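Local coordinates for 6-aminohexanoate-cyclic-dimer hydrolase (Arthrobacter sp., PDB 3A2Q), which hydrolyses the cyclic dimer of 6-aminohexanoic acid, a by-product of nylon-6 manufacture, opening one amide to give the linear dimer, at residues A[256-261]-A[291-296]. The protein carries 1 engineered substitution. Residues are numbered along the deposited sequence; the frame is centred on the assembly and turned at random.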
ATOM      1  N   GLY A 256     -10.055 -15.925  20.061  1.00 42.54           N
ATOM      2  CA  GLY A 256     -11.011 -15.800  21.143  1.00 40.97           C
ATOM      3  C   GLY A 256     -11.810 -14.520  20.986  1.00 41.60           C
ATOM      4  O   GLY A 256     -11.715 -13.853  19.956  1.00 40.43           O
ATOM      5  N   SER A 257     -12.597 -14.175  22.000  1.00 39.77           N
ATOM      6  CA  SER A 257     -13.416 -12.967  21.965  1.00 36.87           C
ATOM      7  C   SER A 257     -12.563 -11.738  22.280  1.00 36.58           C
ATOM      8  O   SER A 257     -12.060 -11.582  23.392  1.00 32.35           O
ATOM      9  CB  SER A 257     -14.565 -13.088  22.970  1.00 36.09           C
ATOM     10  OG  SER A 257     -15.410 -11.950  22.939  1.00 40.69           O
ATOM     11  N   LEU A 258     -12.405 -10.863  21.293  1.00 34.97           N
ATOM     12  CA  LEU A 258     -11.596  -9.660  21.464  1.00 31.90           C
ATOM     13  C   LEU A 258     -12.445  -8.412  21.672  1.00 28.89           C
ATOM     14  O   LEU A 258     -13.605  -8.367  21.277  1.00 29.70           O
ATOM     15  CB  LEU A 258     -10.707  -9.466  20.233  1.00 33.10           C
ATOM     16  CG  LEU A 258      -9.790 -10.626  19.850  1.00 36.17           C
ATOM     17  CD1 LEU A 258      -9.054 -10.288  18.562  1.00 35.46           C
ATOM     18  CD2 LEU A 258      -8.801 -10.893  20.973  1.00 31.98           C
ATOM     19  N   ARG A 259     -11.856  -7.400  22.305  1.00 29.12           N
ATOM     20  CA  ARG A 259     -12.542  -6.135  22.532  1.00 30.34           C
ATOM     21  C   ARG A 259     -12.393  -5.362  21.226  1.00 30.29           C
ATOM     22  O   ARG A 259     -11.286  -4.970  20.851  1.00 27.00           O
ATOM     23  CB  ARG A 259     -11.886  -5.349  23.676  1.00 35.87           C
ATOM     24  CG  ARG A 259     -12.324  -5.775  25.064  1.00 47.85           C
ATOM     25  CD  ARG A 259     -13.715  -5.232  25.418  1.00 59.24           C
ATOM     26  NE  ARG A 259     -13.693  -3.823  25.824  1.00 65.13           N
ATOM     27  CZ  ARG A 259     -14.756  -3.145  26.252  1.00 68.44           C
ATOM     28  NH1 ARG A 259     -15.942  -3.740  26.332  1.00 65.06           N
ATOM     29  NH2 ARG A 259     -14.632  -1.873  26.612  1.00 67.89           N
ATOM     30  N   VAL A 260     -13.507  -5.155  20.541  1.00 29.70           N
ATOM     31  CA  VAL A 260     -13.499  -4.458  19.263  1.00 28.13           C
ATOM     32  C   VAL A 260     -14.256  -3.145  19.310  1.00 28.94           C
ATOM     33  O   VAL A 260     -15.376  -3.084  19.811  1.00 30.75           O
ATOM     34  CB  VAL A 260     -14.131  -5.336  18.160  1.00 29.40           C
ATOM     35  CG1 VAL A 260     -14.078  -4.609  16.815  1.00 25.33           C
ATOM     36  CG2 VAL A 260     -13.415  -6.670  18.082  1.00 26.20           C
ATOM     37  N   GLY A 261     -13.633  -2.096  18.785  1.00 27.21           N
ATOM     38  CA  GLY A 261     -14.278  -0.799  18.732  1.00 27.21           C
ATOM     39  C   GLY A 261     -14.531  -0.498  17.263  1.00 29.86           C
ATOM     40  O   GLY A 261     -13.679  -0.777  16.422  1.00 27.81           O
ATOM     41  N   LEU A 291     -19.695 -13.435  15.416  1.00 39.52           N
ATOM     42  CA  LEU A 291     -18.619 -14.394  15.643  1.00 41.00           C
ATOM     43  C   LEU A 291     -18.265 -14.518  17.121  1.00 40.77           C
ATOM     44  O   LEU A 291     -17.419 -15.330  17.499  1.00 41.04           O
ATOM     45  CB  LEU A 291     -17.380 -13.993  14.838  1.00 42.53           C
ATOM     46  CG  LEU A 291     -17.520 -14.131  13.320  1.00 47.30           C
ATOM     47  CD1 LEU A 291     -16.325 -13.506  12.620  1.00 46.17           C
ATOM     48  CD2 LEU A 291     -17.646 -15.603  12.960  1.00 46.48           C
ATOM     49  N   GLY A 292     -18.903 -13.700  17.953  1.00 40.97           N
ATOM     50  CA  GLY A 292     -18.655 -13.767  19.381  1.00 41.27           C
ATOM     51  C   GLY A 292     -17.794 -12.682  20.002  1.00 41.20           C
ATOM     52  O   GLY A 292     -17.631 -12.653  21.222  1.00 40.33           O
ATOM     53  N   HIS A 293     -17.237 -11.791  19.190  1.00 38.71           N
ATOM     54  CA  HIS A 293     -16.398 -10.732  19.735  1.00 35.52           C
ATOM     55  C   HIS A 293     -17.226  -9.714  20.508  1.00 35.16           C
ATOM     56  O   HIS A 293     -18.446  -9.638  20.351  1.00 35.03           O
ATOM     57  CB  HIS A 293     -15.630 -10.032  18.611  1.00 32.14           C
ATOM     58  CG  HIS A 293     -14.662 -10.924  17.900  1.00 28.79           C
ATOM     59  ND1 HIS A 293     -13.476 -11.336  18.465  1.00 28.77           N
ATOM     60  CD2 HIS A 293     -14.719 -11.503  16.678  1.00 26.76           C
ATOM     61  CE1 HIS A 293     -12.842 -12.131  17.622  1.00 29.69           C
ATOM     62  NE2 HIS A 293     -13.575 -12.249  16.529  1.00 30.89           N
ATOM     63  N   ASP A 294     -16.556  -8.943  21.358  1.00 31.64           N
ATOM     64  CA  ASP A 294     -17.225  -7.917  22.140  1.00 33.85           C
ATOM     65  C   ASP A 294     -17.108  -6.622  21.343  1.00 33.55           C
ATOM     66  O   ASP A 294     -16.180  -5.834  21.542  1.00 29.97           O
ATOM     67  CB  ASP A 294     -16.555  -7.781  23.509  1.00 35.97           C
ATOM     68  CG  ASP A 294     -17.182  -6.702  24.365  1.00 42.24           C
ATOM     69  OD1 ASP A 294     -18.352  -6.336  24.121  1.00 46.39           O
ATOM     70  OD2 ASP A 294     -16.502  -6.225  25.298  1.00 50.01           O
ATOM     71  N   VAL A 295     -18.061  -6.419  20.438  1.00 33.96           N
ATOM     72  CA  VAL A 295     -18.072  -5.250  19.565  1.00 33.07           C
ATOM     73  C   VAL A 295     -18.836  -4.062  20.147  1.00 33.37           C
ATOM     74  O   VAL A 295     -19.975  -4.197  20.586  1.00 36.35           O
ATOM     75  CB  VAL A 295     -18.664  -5.626  18.195  1.00 29.09           C
ATOM     76  CG1 VAL A 295     -18.536  -4.455  17.227  1.00 33.87           C
ATOM     77  CG2 VAL A 295     -17.951  -6.850  17.654  1.00 24.82           C
ATOM     78  N   ASN A 296     -18.200  -2.895  20.124  1.00 30.78           N
ATOM     79  CA  ASN A 296     -18.787  -1.680  20.678  1.00 33.39           C
ATOM     80  C   ASN A 296     -18.452  -0.458  19.834  1.00 32.55           C
ATOM     81  O   ASN A 296     -17.460  -0.453  19.110  1.00 30.49           O
ATOM     82  CB  ASN A 296     -18.235  -1.443  22.085  1.00 35.33           C
ATOM     83  CG  ASN A 296     -18.477  -2.609  23.012  1.00 40.30           C
ATOM     84  OD1 ASN A 296     -19.587  -2.806  23.497  1.00 43.35           O
ATOM     85  ND2 ASN A 296     -17.435  -3.401  23.256  1.00 42.38           N
TER
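Leu258 gives its backbone N-H to the ring of His293, with N 3.1 Å from ND1 in a nearly straight bond (171°) that lies in the ring plane. The imidazole thus stands in for a main-chain carbonyl just before regular pairing begins, and because ND1 accepts while NE2 bonds to Gln469 OE1, both ring nitrogens are satisfied. CG is anti to the carbonyl carbon (chi1 -64°), and the ring lies alongside the Leu258 side chain, pointing the same way. An alanine here would remove the acceptor at ND1 and the mate of Gln469, and would probably leave the buried N-H of Leu258 without its partner. Just before Leu258, Ser257 OG donates to Gly292 O at 2.9 Å; a small hydroxyl suits this place beside the turn, where Gly292, with positive phi, closes the preceding helix in a Schellman motif.

From there the strands run parallel. Asp294 N bonds to Leu258 O, Val260 N to Asp294 O and Asn296 N to Val260 O, the last at 2.8 Å. Val260 O also receives a CA-H...O contact from Val295. On the face bearing Arg259 and Asp294, the arginine chain bends at chi2 and chi3, and its NH1 lies 2.7 Å from OD2 of Asp294 in a salt bridge, on the syn side but out of the carboxylate plane; the guanidinium and carboxylate planes are turned 45° apart. Asp294 OD1 takes a weak bond from Asn296 ND2, and Trp381 makes a cation-pi contact with Arg259.

On the opposite face Val260 CB meets Val295 CG2 at 4.1 Å, and Val295 packs on Ala285, Leu288 and Ala289 of helix 275-290. That helix links the two strands in a beta-alpha-beta unit. Strand 259-262 pairs on its other side with strand 383-387, while strand 294-297 is outermost in the sheet within this chain.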